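Local coordinates for protein putative metal-dependent hydrolase (Bacillus subtilis, PDB 6KNS) that is probably a zinc-dependent hydrolase of the metallo-beta-lactamase fold, perhaps akin to short-form RNase Z tRNA 3'-processing endoribonucleases, and binds zinc and calcium ions, at residues K8-G13 with G245-G250; H154-T159 with L177-C182; N183-Q188 with G222-L227; R203-A208 with T233-E238; G211-T216 with G237-A242. One frame throughout, in Å; residues are numbered along the deposited sequence.

Interaction 1 of 5, residues K8-G13 with G245-G250; sequences KVTVIG and GFVWEG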
# COMPACT_ATOMS: atom_id res chain seq x y z
N LYS A 8 1.85 -19.78 14.89
CA LYS A 8 0.73 -18.83 14.99
C LYS A 8 0.62 -18.04 13.69
O LYS A 8 1.57 -17.40 13.31
CB LYS A 8 0.94 -17.88 16.16
CG LYS A 8 -0.20 -16.90 16.41
CD LYS A 8 0.15 -15.87 17.49
CE LYS A 8 -1.10 -15.08 17.90
NZ LYS A 8 -0.87 -14.05 18.96
N VAL A 9 -0.52 -18.13 13.02
CA VAL A 9 -0.74 -17.47 11.76
C VAL A 9 -1.78 -16.37 11.98
O VAL A 9 -2.87 -16.66 12.50
CB VAL A 9 -1.27 -18.44 10.68
CG1 VAL A 9 -1.55 -17.67 9.36
CG2 VAL A 9 -0.26 -19.65 10.45
N THR A 10 -1.44 -15.13 11.62
CA THR A 10 -2.37 -14.00 11.73
C THR A 10 -2.64 -13.43 10.35
O THR A 10 -1.70 -13.03 9.65
CB THR A 10 -1.84 -12.88 12.61
OG1 THR A 10 -1.46 -13.40 13.88
CG2 THR A 10 -2.93 -11.74 12.81
N VAL A 11 -3.91 -13.39 9.93
CA VAL A 11 -4.21 -12.79 8.62
C VAL A 11 -4.04 -11.27 8.75
O VAL A 11 -4.57 -10.68 9.66
CB VAL A 11 -5.63 -13.13 8.15
CG1 VAL A 11 -5.95 -12.42 6.84
CG2 VAL A 11 -5.80 -14.66 8.03
N ILE A 12 -3.25 -10.68 7.88
CA ILE A 12 -3.01 -9.23 7.93
C ILE A 12 -3.89 -8.58 6.91
O ILE A 12 -4.46 -7.53 7.17
CB ILE A 12 -1.56 -8.87 7.66
CG1 ILE A 12 -0.65 -9.62 8.63
CG2 ILE A 12 -1.37 -7.34 7.81
CD1 ILE A 12 -0.89 -9.32 10.10
N GLY A 13 -4.05 -9.21 5.74
CA GLY A 13 -5.02 -8.68 4.76
C GLY A 13 -5.46 -9.80 3.84
O GLY A 13 -4.72 -10.75 3.60
N GLY A 245 -6.77 -9.80 11.21
CA GLY A 245 -6.86 -10.14 12.62
C GLY A 245 -7.23 -11.58 12.91
O GLY A 245 -7.12 -12.06 14.06
N PHE A 246 -7.72 -12.29 11.91
CA PHE A 246 -8.00 -13.70 12.09
C PHE A 246 -6.73 -14.44 12.56
O PHE A 246 -5.68 -14.33 11.92
CB PHE A 246 -8.50 -14.32 10.78
CG PHE A 246 -8.83 -15.79 10.91
CD1 PHE A 246 -7.85 -16.76 10.73
CD2 PHE A 246 -10.13 -16.19 11.20
CE1 PHE A 246 -8.15 -18.09 10.86
CE2 PHE A 246 -10.45 -17.55 11.32
CZ PHE A 246 -9.46 -18.49 11.16
N VAL A 247 -6.83 -15.23 13.62
CA VAL A 247 -5.69 -15.91 14.19
C VAL A 247 -5.96 -17.41 14.14
O VAL A 247 -7.01 -17.87 14.56
CB VAL A 247 -5.37 -15.44 15.67
CG1 VAL A 247 -4.45 -16.39 16.38
CG2 VAL A 247 -4.80 -13.98 15.70
N TRP A 248 -5.00 -18.15 13.60
CA TRP A 248 -4.96 -19.61 13.72
C TRP A 248 -3.72 -19.97 14.50
O TRP A 248 -2.64 -19.47 14.21
CB TRP A 248 -4.87 -20.28 12.35
CG TRP A 248 -4.85 -21.77 12.43
CD1 TRP A 248 -5.94 -22.59 12.46
CD2 TRP A 248 -3.71 -22.63 12.51
NE1 TRP A 248 -5.54 -23.90 12.53
CE2 TRP A 248 -4.18 -23.95 12.56
CE3 TRP A 248 -2.33 -22.40 12.51
CZ2 TRP A 248 -3.33 -25.04 12.60
CZ3 TRP A 248 -1.48 -23.51 12.57
CH2 TRP A 248 -1.99 -24.80 12.63
N GLU A 249 -3.86 -20.87 15.46
CA GLU A 249 -2.71 -21.28 16.23
C GLU A 249 -2.79 -22.77 16.57
O GLU A 249 -3.84 -23.27 16.94
CB GLU A 249 -2.59 -20.40 17.47
CG GLU A 249 -1.32 -20.63 18.27
CD GLU A 249 -0.94 -19.44 19.16
OE1 GLU A 249 -1.80 -18.57 19.41
OE2 GLU A 249 0.21 -19.38 19.61
N GLY A 250 -1.70 -23.49 16.37
CA GLY A 250 -1.68 -24.91 16.69
C GLY A 250 -0.30 -25.18 17.24
O GLY A 250 0.66 -24.59 16.70
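The indole of Trp248 meets Val9 at a slant, CG2 of Val9 lying 4.0 Å from Trp248 CE3. One face of the indole carries the backbone N of Gly250, displaced toward the rim, where the chain runs on past the ring; NE1 makes a weak hydrogen bond to Glu212 OE1. Val11 CG2 approaches the Phe246 ring obliquely at CD1 (4.0 Å) and packs against its CB. Trp248 and Val9, a hydrogen-bonded antiparallel pair, project from the same face of the sheet; CG of Trp248 is anti to its backbone N (chi1 -179°). On the face of Lys8 and Thr10, the extended lysine chain crosses the carboxylate of Glu249, Lys8 CG being 3.8 Å from Glu249 OE1. Lys8 NZ stays 4.6 Å from Glu249 OE1, an attraction of opposite charges at most. Val247 touches both residues, CG1 against Lys8 CE and CG2 3.8 Å from Thr10 OG1. Val11 N to Phe246 O (2.8 Å) and Gly245 N to Val11 O continue the ladder of backbone bonds. Strand 247-249 thus ends one sheet of the fold, with 7-13 between it and strand 27-32. Val11 and Phe246 pack on Leu214 of strand 212-216 in the second sheet, while Ile12, on the other face, meets helix 45-49.

Interaction 2 of 5, residues H154-T159 with L177-C182; sequences HTVVYT and LLISEC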
# COMPACT_ATOMS: atom_id res chain seq x y z
N HIS A 154 3.27 -28.79 13.04
CA HIS A 154 2.08 -28.38 12.35
C HIS A 154 2.47 -27.93 10.97
O HIS A 154 3.64 -27.61 10.74
CB HIS A 154 1.38 -27.26 13.11
CG HIS A 154 0.71 -27.73 14.36
ND1 HIS A 154 1.28 -27.59 15.61
CD2 HIS A 154 -0.47 -28.38 14.55
CE1 HIS A 154 0.47 -28.13 16.52
NE2 HIS A 154 -0.60 -28.60 15.89
N THR A 155 1.50 -27.91 10.07
CA THR A 155 1.74 -27.61 8.66
C THR A 155 0.60 -26.76 8.08
O THR A 155 -0.58 -27.10 8.22
CB THR A 155 1.86 -28.94 7.87
OG1 THR A 155 3.01 -29.65 8.34
CG2 THR A 155 2.03 -28.67 6.37
N VAL A 156 0.95 -25.62 7.48
CA VAL A 156 -0.02 -24.77 6.85
C VAL A 156 0.25 -24.71 5.35
O VAL A 156 1.38 -24.52 4.93
CB VAL A 156 0.00 -23.34 7.46
CG1 VAL A 156 -0.97 -22.43 6.77
CG2 VAL A 156 -0.29 -23.40 8.98
N VAL A 157 -0.80 -24.84 4.53
CA VAL A 157 -0.68 -24.72 3.09
C VAL A 157 -1.40 -23.45 2.68
O VAL A 157 -2.54 -23.21 3.09
CB VAL A 157 -1.25 -25.96 2.35
CG1 VAL A 157 -1.32 -25.72 0.84
CG2 VAL A 157 -0.42 -27.21 2.65
N TYR A 158 -0.71 -22.65 1.87
CA TYR A 158 -1.22 -21.42 1.27
C TYR A 158 -1.22 -21.63 -0.23
O TYR A 158 -0.18 -21.89 -0.81
CB TYR A 158 -0.27 -20.28 1.62
CG TYR A 158 -0.54 -18.96 0.98
CD1 TYR A 158 -1.83 -18.41 0.98
CD2 TYR A 158 0.50 -18.21 0.40
CE1 TYR A 158 -2.08 -17.13 0.41
CE2 TYR A 158 0.27 -16.94 -0.16
CZ TYR A 158 -1.01 -16.41 -0.15
OH TYR A 158 -1.25 -15.18 -0.70
N THR A 159 -2.39 -21.56 -0.86
CA THR A 159 -2.49 -21.77 -2.30
C THR A 159 -1.93 -20.60 -3.11
O THR A 159 -1.78 -20.73 -4.32
CB THR A 159 -3.97 -21.92 -2.76
OG1 THR A 159 -4.67 -20.68 -2.51
CG2 THR A 159 -4.68 -23.06 -2.05
N LEU A 177 -4.00 -26.66 8.31
CA LEU A 177 -4.77 -25.48 7.86
C LEU A 177 -4.46 -25.31 6.39
O LEU A 177 -3.30 -25.26 6.00
CB LEU A 177 -4.39 -24.21 8.63
CG LEU A 177 -5.00 -22.87 8.17
CD1 LEU A 177 -6.48 -22.86 8.35
CD2 LEU A 177 -4.39 -21.69 8.90
N LEU A 178 -5.50 -25.28 5.58
CA LEU A 178 -5.37 -24.93 4.19
C LEU A 178 -5.94 -23.53 4.03
O LEU A 178 -7.14 -23.35 4.20
CB LEU A 178 -6.18 -25.88 3.30
CG LEU A 178 -6.25 -25.52 1.82
CD1 LEU A 178 -4.86 -25.47 1.19
CD2 LEU A 178 -7.12 -26.54 1.08
N ILE A 179 -5.07 -22.60 3.68
CA ILE A 179 -5.47 -21.27 3.28
C ILE A 179 -5.58 -21.22 1.73
O ILE A 179 -4.59 -21.27 1.03
CB ILE A 179 -4.50 -20.22 3.77
CG1 ILE A 179 -4.27 -20.38 5.29
CG2 ILE A 179 -5.06 -18.83 3.40
CD1 ILE A 179 -3.19 -19.41 5.88
N SER A 180 -6.82 -21.14 1.24
CA SER A 180 -7.12 -21.19 -0.16
C SER A 180 -7.73 -19.89 -0.60
O SER A 180 -8.63 -19.37 0.04
CB SER A 180 -8.13 -22.28 -0.49
OG SER A 180 -8.34 -22.33 -1.89
N GLU A 181 -7.22 -19.40 -1.71
CA GLU A 181 -7.84 -18.32 -2.41
C GLU A 181 -9.27 -18.78 -2.74
O GLU A 181 -9.54 -19.98 -2.90
CB GLU A 181 -7.00 -17.93 -3.63
CG GLU A 181 -7.14 -18.79 -4.88
CD GLU A 181 -7.63 -17.94 -6.06
OE1 GLU A 181 -8.88 -17.76 -6.20
OE2 GLU A 181 -6.77 -17.42 -6.81
N CYS A 182 -10.18 -17.82 -2.80
CA CYS A 182 -11.54 -18.10 -3.12
C CYS A 182 -12.18 -16.86 -3.69
O CYS A 182 -13.08 -16.30 -3.11
CB CYS A 182 -12.24 -18.56 -1.84
SG CYS A 182 -13.89 -19.19 -2.06
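Val156 and Val157 run alongside Leu177-Ile179 as the parallel strands of a beta-alpha-beta unit, linked through helix 168-171. The fit is that of bumps set into hollows on both faces. Val156 CG1 abuts two side chains, 4.1 Å from Leu177 CD2 and 3.9 Å from Ile179 CD1, and faces the notch they form; the valine and Leu177 run abreast. Farther along that face, Ile179 CG2 rests obliquely against CD1 of Tyr158; the tyrosine hydroxyl is hydrogen-bonded to Asp40. On the other face Leu178 is the bump, its CD1 pressed onto Val157 CG1 at 3.6 Å. Beneath them the backbones are stitched by Val157 N to Leu177 O, Ile179 N to Val157 O (2.7 Å) and Thr159 N to Ile179 O. Glu181, near the zinc ligand Asp161, is held by His195 and Ser162. Thr159 closes the seam: chi1 of 64° sets OG1 between its backbone N and carbonyl carbon, where it accepts the N-H of Glu181, 3.0 Å from OG1 to N, in a nearly straight bond.

Interaction 3 of 5, residues N183-Q188 with G222-L227; sequences NFYADQ and GVHDNL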
# COMPACT_ATOMS: atom_id res chain seq x y z
N ASN A 183 -11.71 -16.42 -4.84
CA ASN A 183 -12.12 -15.14 -5.39
C ASN A 183 -13.50 -15.19 -6.05
O ASN A 183 -14.04 -14.14 -6.36
CB ASN A 183 -11.07 -14.65 -6.41
CG ASN A 183 -10.91 -13.12 -6.41
OD1 ASN A 183 -11.89 -12.37 -6.31
ND2 ASN A 183 -9.70 -12.67 -6.49
N PHE A 184 -14.05 -16.39 -6.29
CA PHE A 184 -15.33 -16.58 -6.99
C PHE A 184 -16.32 -17.46 -6.24
O PHE A 184 -15.91 -18.31 -5.46
CB PHE A 184 -15.08 -17.17 -8.39
CG PHE A 184 -14.48 -16.19 -9.35
CD1 PHE A 184 -15.27 -15.49 -10.22
CD2 PHE A 184 -13.12 -15.96 -9.37
CE1 PHE A 184 -14.70 -14.55 -11.11
CE2 PHE A 184 -12.55 -15.04 -10.24
CZ PHE A 184 -13.33 -14.35 -11.12
N TYR A 185 -17.63 -17.25 -6.49
CA TYR A 185 -18.72 -18.01 -5.86
C TYR A 185 -18.96 -19.30 -6.62
O TYR A 185 -18.46 -19.48 -7.73
CB TYR A 185 -20.01 -17.15 -5.79
CG TYR A 185 -19.86 -15.97 -4.82
CD1 TYR A 185 -19.34 -14.75 -5.23
CD2 TYR A 185 -20.15 -16.13 -3.46
CE1 TYR A 185 -19.18 -13.68 -4.33
CE2 TYR A 185 -20.00 -15.08 -2.55
CZ TYR A 185 -19.49 -13.86 -2.99
OH TYR A 185 -19.35 -12.84 -2.10
N ALA A 186 -19.74 -20.20 -6.03
CA ALA A 186 -19.92 -21.57 -6.51
C ALA A 186 -20.46 -21.63 -7.91
O ALA A 186 -20.14 -22.54 -8.65
CB ALA A 186 -20.86 -22.37 -5.55
N ASP A 187 -21.29 -20.66 -8.28
CA ASP A 187 -21.89 -20.65 -9.63
C ASP A 187 -20.96 -20.14 -10.70
O ASP A 187 -21.32 -20.19 -11.85
CB ASP A 187 -23.19 -19.82 -9.68
CG ASP A 187 -22.96 -18.33 -9.38
OD1 ASP A 187 -22.61 -18.01 -8.22
OD2 ASP A 187 -23.14 -17.49 -10.31
N GLN A 188 -19.79 -19.61 -10.33
CA GLN A 188 -18.95 -18.89 -11.26
C GLN A 188 -17.68 -19.70 -11.56
O GLN A 188 -17.21 -20.47 -10.71
CB GLN A 188 -18.47 -17.55 -10.66
CG GLN A 188 -19.53 -16.49 -10.34
CD GLN A 188 -18.88 -15.29 -9.68
OE1 GLN A 188 -18.39 -15.38 -8.54
NE2 GLN A 188 -18.80 -14.17 -10.41
N GLY A 222 -21.29 -9.64 -3.42
CA GLY A 222 -21.92 -10.86 -2.88
C GLY A 222 -21.90 -10.96 -1.37
O GLY A 222 -21.47 -10.03 -0.67
N VAL A 223 -22.41 -12.08 -0.87
CA VAL A 223 -22.48 -12.36 0.54
C VAL A 223 -21.36 -13.32 0.86
O VAL A 223 -21.46 -14.51 0.55
CB VAL A 223 -23.81 -12.99 0.89
CG1 VAL A 223 -23.91 -13.24 2.43
CG2 VAL A 223 -24.91 -12.09 0.35
N HIS A 224 -20.30 -12.80 1.47
CA HIS A 224 -19.10 -13.59 1.73
C HIS A 224 -19.38 -14.87 2.51
O HIS A 224 -18.73 -15.87 2.28
CB HIS A 224 -18.06 -12.76 2.51
CG HIS A 224 -17.27 -11.81 1.67
ND1 HIS A 224 -16.47 -10.82 2.22
CD2 HIS A 224 -17.16 -11.68 0.33
CE1 HIS A 224 -15.90 -10.14 1.24
NE2 HIS A 224 -16.29 -10.65 0.09
N ASP A 225 -20.32 -14.82 3.45
CA ASP A 225 -20.72 -16.03 4.19
C ASP A 225 -21.24 -17.15 3.29
O ASP A 225 -21.14 -18.32 3.66
CB ASP A 225 -21.75 -15.70 5.27
CG ASP A 225 -21.11 -15.15 6.56
OD1 ASP A 225 -19.89 -14.85 6.56
OD2 ASP A 225 -21.82 -15.03 7.58
N ASN A 226 -21.75 -16.80 2.10
CA ASN A 226 -22.14 -17.82 1.15
C ASN A 226 -20.96 -18.63 0.67
O ASN A 226 -21.16 -19.79 0.33
CB ASN A 226 -22.87 -17.26 -0.06
CG ASN A 226 -24.30 -16.86 0.24
OD1 ASN A 226 -24.87 -17.28 1.24
ND2 ASN A 226 -24.89 -16.07 -0.62
N LEU A 227 -19.76 -18.05 0.63
CA LEU A 227 -18.56 -18.81 0.22
C LEU A 227 -18.30 -19.94 1.20
O LEU A 227 -17.98 -21.03 0.81
CB LEU A 227 -17.32 -17.90 0.13
CG LEU A 227 -17.38 -16.74 -0.88
CD1 LEU A 227 -16.25 -15.74 -0.66
CD2 LEU A 227 -17.36 -17.32 -2.29
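Gly222 lies against the tip of Tyr185, its CA and carbonyl carbon both close to the hydroxyl, with Gly222 C 3.3 Å from Tyr185 OH and no side chain in the way. At Val223 the carbonyl O comes up to the ring edge, near its plane, 3.5 Å from Tyr185 CE2. The imidazole of His224 turns its edge to the hydroxyl, CD2 lying 3.5 Å from Tyr185 OH, while its NE2 bonds to Pro219 O. Asn226 brushes the ring with CB only. Leu227, near the start of helix 225-231, sets CD2 over one ring face, 3.3 Å from Tyr185 CD2, the side chains crossing at about a right angle. At the ring edge, in plane, Gln188 OE1 takes the Tyr185 N-H on a lone pair (2.9 Å), bracing the type I turn Tyr185-Gln188. This loop after strand 177-181 thus meets the helix start by van der Waals packing: the tyrosine hydroxyl, set among backbone atoms and the imidazole edge, has its hydrogen bond with Phe221 O, outside both segments.

Interaction 4 of 5, residues R203-A208 with T233-E238; sequences RIAKEA and TVFSGE. With CA (calcium ion), chain E.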
# COMPACT_ATOMS: atom_id res chain seq x y z
N ARG A 203 -13.00 -28.79 -2.39
CA ARG A 203 -12.57 -30.04 -2.95
C ARG A 203 -11.15 -30.33 -2.51
O ARG A 203 -10.83 -31.45 -2.13
CB ARG A 203 -12.66 -29.98 -4.47
CG ARG A 203 -12.08 -31.22 -5.13
CD ARG A 203 -12.41 -31.29 -6.60
NE ARG A 203 -12.04 -32.61 -7.13
CZ ARG A 203 -11.83 -32.91 -8.41
NH1 ARG A 203 -11.91 -31.97 -9.35
NH2 ARG A 203 -11.52 -34.16 -8.75
N ILE A 204 -10.30 -29.30 -2.52
CA ILE A 204 -8.91 -29.47 -2.11
C ILE A 204 -8.82 -29.87 -0.65
O ILE A 204 -8.17 -30.87 -0.32
CB ILE A 204 -8.01 -28.25 -2.36
CG1 ILE A 204 -7.90 -27.94 -3.86
CG2 ILE A 204 -6.65 -28.54 -1.83
CD1 ILE A 204 -7.42 -26.48 -4.21
N ALA A 205 -9.52 -29.15 0.22
CA ALA A 205 -9.53 -29.46 1.64
C ALA A 205 -10.03 -30.91 1.84
O ALA A 205 -9.48 -31.67 2.64
CB ALA A 205 -10.42 -28.48 2.37
N LYS A 206 -11.06 -31.27 1.09
CA LYS A 206 -11.68 -32.59 1.24
C LYS A 206 -10.70 -33.69 0.86
O LYS A 206 -10.37 -34.54 1.68
CB LYS A 206 -12.96 -32.73 0.41
CG LYS A 206 -13.48 -34.17 0.36
CD LYS A 206 -14.79 -34.27 -0.38
CE LYS A 206 -15.35 -35.67 -0.28
NZ LYS A 206 -16.24 -35.90 -1.43
N GLU A 207 -10.23 -33.65 -0.38
CA GLU A 207 -9.41 -34.76 -0.89
C GLU A 207 -8.03 -34.80 -0.26
O GLU A 207 -7.43 -35.87 -0.19
CB GLU A 207 -9.34 -34.70 -2.41
CG GLU A 207 -10.69 -34.91 -3.01
CD GLU A 207 -10.65 -35.22 -4.48
OE1 GLU A 207 -9.77 -36.00 -4.89
OE2 GLU A 207 -11.52 -34.70 -5.22
N ALA A 208 -7.55 -33.66 0.23
CA ALA A 208 -6.25 -33.61 0.93
C ALA A 208 -6.38 -34.06 2.39
O ALA A 208 -5.38 -34.28 3.06
CB ALA A 208 -5.67 -32.22 0.87
N THR A 233 -20.58 -27.54 1.29
CA THR A 233 -21.38 -28.54 0.57
C THR A 233 -20.44 -29.63 0.08
O THR A 233 -20.87 -30.69 -0.27
CB THR A 233 -22.14 -27.97 -0.64
OG1 THR A 233 -21.22 -27.45 -1.62
CG2 THR A 233 -23.11 -26.88 -0.16
N VAL A 234 -19.13 -29.35 0.08
CA VAL A 234 -18.12 -30.31 -0.43
C VAL A 234 -17.26 -30.82 0.72
O VAL A 234 -17.06 -32.02 0.86
CB VAL A 234 -17.24 -29.64 -1.52
CG1 VAL A 234 -16.07 -30.53 -1.88
CG2 VAL A 234 -18.10 -29.35 -2.79
N PHE A 235 -16.80 -29.93 1.59
CA PHE A 235 -15.87 -30.29 2.65
C PHE A 235 -16.65 -30.31 3.94
O PHE A 235 -17.37 -29.37 4.23
CB PHE A 235 -14.74 -29.27 2.66
CG PHE A 235 -13.77 -29.40 3.79
CD1 PHE A 235 -13.02 -30.55 3.96
CD2 PHE A 235 -13.52 -28.33 4.62
CE1 PHE A 235 -12.07 -30.65 4.99
CE2 PHE A 235 -12.59 -28.41 5.64
CZ PHE A 235 -11.86 -29.58 5.83
N SER A 236 -16.49 -31.38 4.71
CA SER A 236 -17.23 -31.54 5.95
C SER A 236 -16.50 -31.03 7.19
O SER A 236 -17.06 -31.01 8.27
CB SER A 236 -17.61 -33.01 6.16
OG SER A 236 -16.48 -33.72 6.62
N GLY A 237 -15.25 -30.57 7.06
CA GLY A 237 -14.59 -29.98 8.22
C GLY A 237 -14.94 -28.49 8.46
O GLY A 237 -15.88 -27.93 7.89
N GLU A 238 -14.16 -27.87 9.32
CA GLU A 238 -14.31 -26.47 9.62
C GLU A 238 -13.86 -25.57 8.46
O GLU A 238 -12.78 -25.75 7.90
CB GLU A 238 -13.49 -26.11 10.86
CG GLU A 238 -13.82 -24.72 11.42
CD GLU A 238 -12.87 -24.30 12.55
OE1 GLU A 238 -12.05 -25.12 13.00
OE2 GLU A 238 -12.92 -23.12 12.95
CA CA E . -11.37 -23.73 14.92
O HOH W 1 -9.73 -22.30 13.75
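Arg203, whose backbone N lies 3.6 Å from Val234 CG1, directs its NE to Glu207 OE2 one helical turn on, a salt bridge of 2.9 Å. The bond is nearly straight and lies in the guanidinium plane, meeting the oxygen on its syn side though 34° out of the carboxylate plane. The contact centres on Phe235. Ala205 CB sits over the middle of one face, 3.6 Å from the Phe235 ring centroid and 5° off the normal, a CH-pi contact. The opposite face bears the backbone N of Gly237, 3.5 Å above the Phe235 ring plane, while Glu238 O lies at the edge, in plane; the carboxylate of Glu238 reaches on to chelate a calcium ion. CG of Phe235 stands anti to its backbone N (chi1 174°), and the ring beyond it lies between the two groups. Lys206, extended, lays its CD beside Val234 O at 3.4 Å. Ala205 and Phe235 both touch Leu213, so helix 198-208 and the loop before strand 238-241 meet over the sheet. The segments cohere through apolar and CH-pi contacts rather than hydrogen bonds; the amide N above the ring may add a slight attraction, and the ion pair belongs to the helix.

Interaction 5 of 5, residues G211-T216 with G237-A242; sequences GELLLT and GEVNIA. With CA (calcium ion), chain E.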
# COMPACT_ATOMS: atom_id res chain seq x y z
N GLY A 211 -7.07 -30.33 7.92
CA GLY A 211 -7.66 -30.16 9.23
C GLY A 211 -8.75 -29.11 9.23
O GLY A 211 -9.77 -29.25 9.90
N GLU A 212 -8.53 -28.02 8.51
CA GLU A 212 -9.55 -27.02 8.35
C GLU A 212 -9.23 -26.12 7.17
O GLU A 212 -8.10 -26.16 6.66
CB GLU A 212 -9.72 -26.19 9.63
CG GLU A 212 -8.62 -25.18 9.90
CD GLU A 212 -8.80 -24.46 11.22
OE1 GLU A 212 -8.42 -25.08 12.22
OE2 GLU A 212 -9.28 -23.30 11.25
N LEU A 213 -10.21 -25.33 6.76
CA LEU A 213 -10.12 -24.51 5.55
C LEU A 213 -10.40 -23.04 5.87
O LEU A 213 -11.38 -22.74 6.57
CB LEU A 213 -11.08 -25.04 4.47
CG LEU A 213 -11.19 -24.29 3.15
CD1 LEU A 213 -9.81 -24.21 2.48
CD2 LEU A 213 -12.24 -24.93 2.23
N LEU A 214 -9.54 -22.17 5.36
CA LEU A 214 -9.69 -20.71 5.47
C LEU A 214 -9.74 -20.09 4.08
O LEU A 214 -8.80 -20.21 3.32
CB LEU A 214 -8.52 -20.07 6.24
CG LEU A 214 -8.60 -18.56 6.49
CD1 LEU A 214 -9.75 -18.22 7.46
CD2 LEU A 214 -7.30 -18.01 7.03
N LEU A 215 -10.85 -19.44 3.78
CA LEU A 215 -11.09 -18.87 2.49
C LEU A 215 -10.62 -17.43 2.47
O LEU A 215 -10.97 -16.65 3.34
CB LEU A 215 -12.59 -18.96 2.17
CG LEU A 215 -13.19 -20.38 2.21
CD1 LEU A 215 -14.73 -20.33 1.97
CD2 LEU A 215 -12.52 -21.33 1.21
N THR A 216 -9.86 -17.05 1.46
CA THR A 216 -9.27 -15.73 1.39
C THR A 216 -9.23 -15.20 -0.07
O THR A 216 -9.83 -15.78 -1.00
CB THR A 216 -7.89 -15.76 2.09
OG1 THR A 216 -7.37 -14.44 2.21
CG2 THR A 216 -6.88 -16.65 1.31
N GLY A 237 -15.25 -30.57 7.06
CA GLY A 237 -14.59 -29.98 8.22
C GLY A 237 -14.94 -28.49 8.46
O GLY A 237 -15.88 -27.93 7.89
N GLU A 238 -14.16 -27.87 9.32
CA GLU A 238 -14.31 -26.47 9.62
C GLU A 238 -13.86 -25.57 8.46
O GLU A 238 -12.78 -25.75 7.90
CB GLU A 238 -13.49 -26.11 10.86
CG GLU A 238 -13.82 -24.72 11.42
CD GLU A 238 -12.87 -24.30 12.55
OE1 GLU A 238 -12.05 -25.12 13.00
OE2 GLU A 238 -12.92 -23.12 12.95
N VAL A 239 -14.70 -24.58 8.15
CA VAL A 239 -14.44 -23.58 7.13
C VAL A 239 -14.72 -22.17 7.70
O VAL A 239 -15.84 -21.88 8.18
CB VAL A 239 -15.32 -23.78 5.86
CG1 VAL A 239 -14.93 -22.75 4.76
CG2 VAL A 239 -15.22 -25.23 5.32
N ASN A 240 -13.71 -21.30 7.61
CA ASN A 240 -13.80 -19.91 8.00
C ASN A 240 -13.51 -18.97 6.83
O ASN A 240 -12.86 -19.33 5.85
CB ASN A 240 -12.82 -19.62 9.14
CG ASN A 240 -13.14 -20.42 10.38
OD1 ASN A 240 -14.19 -20.23 10.95
ND2 ASN A 240 -12.27 -21.33 10.77
N ILE A 241 -14.02 -17.76 6.97
CA ILE A 241 -13.75 -16.65 6.06
C ILE A 241 -12.64 -15.81 6.70
O ILE A 241 -12.73 -15.41 7.85
CB ILE A 241 -15.01 -15.77 5.87
CG1 ILE A 241 -16.21 -16.62 5.38
CG2 ILE A 241 -14.74 -14.63 4.87
CD1 ILE A 241 -15.83 -17.49 4.17
N ALA A 242 -11.59 -15.55 5.93
CA ALA A 242 -10.47 -14.73 6.36
C ALA A 242 -10.92 -13.28 6.67
O ALA A 242 -11.82 -12.78 6.02
CB ALA A 242 -9.40 -14.71 5.24
CA CA E . -11.37 -23.73 14.92
O HOH W 2 -10.13 -21.73 9.31
O HOH W 1 -9.73 -22.30 13.75
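Glu212 runs beside Glu238, the two side chains projecting together from neighbouring parallel strands. Its CB rests 3.5 Å from Glu238 O and somewhat farther from Glu238 CB. Chi1 of 74° holds CG between its N and carbonyl carbon, where it packs on Leu177, and the chain then extends. CD comes 3.8 Å from Glu238 OE1. At the tip OE1 lies near Glu238 OE1, and OE2 accepts hydrogen bonds from two waters: one, 2.7 Å from Glu212 OE2, also coordinates a calcium ion, and the other is shared with Asn240 ND2 and, weakly, with Leu213 O. The calcium is chelated by both oxygens of Glu238, OE1 at 2.5 Å, which probably eases the closeness of the two carboxylates. Asn240 ND2 donates to Glu238 OE2 (2.9 Å), from above the carboxylate plane. On the other face Leu215 CD1 fits between Val239 CG1 at 3.7 Å and Ile241 CD1, under helix 225-231. Ala242 CB meets Thr216 CB at 3.6 Å, the threonine hydroxyl being bonded to Tyr28 OH. The backbone seam consists of Leu213 N to Glu238 O, Asn240 N to Leu213 O, Leu215 N to Asn240 O and Ala242 N to Leu215 O. Strands 212-216 and 238-241, linked through helix 225-231, form a beta-alpha-beta unit at the margin of the second sheet, and the first strand leads into the zinc ligand His217, as in the metallo-beta-lactamase fold.

Overall arrangement
From the N terminus, strand 7-13 opens interaction 1, which closes only at the C terminus and encloses the other four, so the chain's last strand returns to its first. Interaction 2 closes early, before interactions 3, 4 and 5 begin. Interaction 3, starting at 183-188, crosses both interactions 4 and 5: it ends at 222-227, after they have opened. These two finish on the same stretch, sharing Gly237 and Glu238. Interactions 2 and 5 lie in one sheet, where strands 177-181 and 212-216 are neighbours; interactions 3 and 4 tie loops and helices onto it, and interaction 1 completes the facing sheet, packing against interactions 2 and 5.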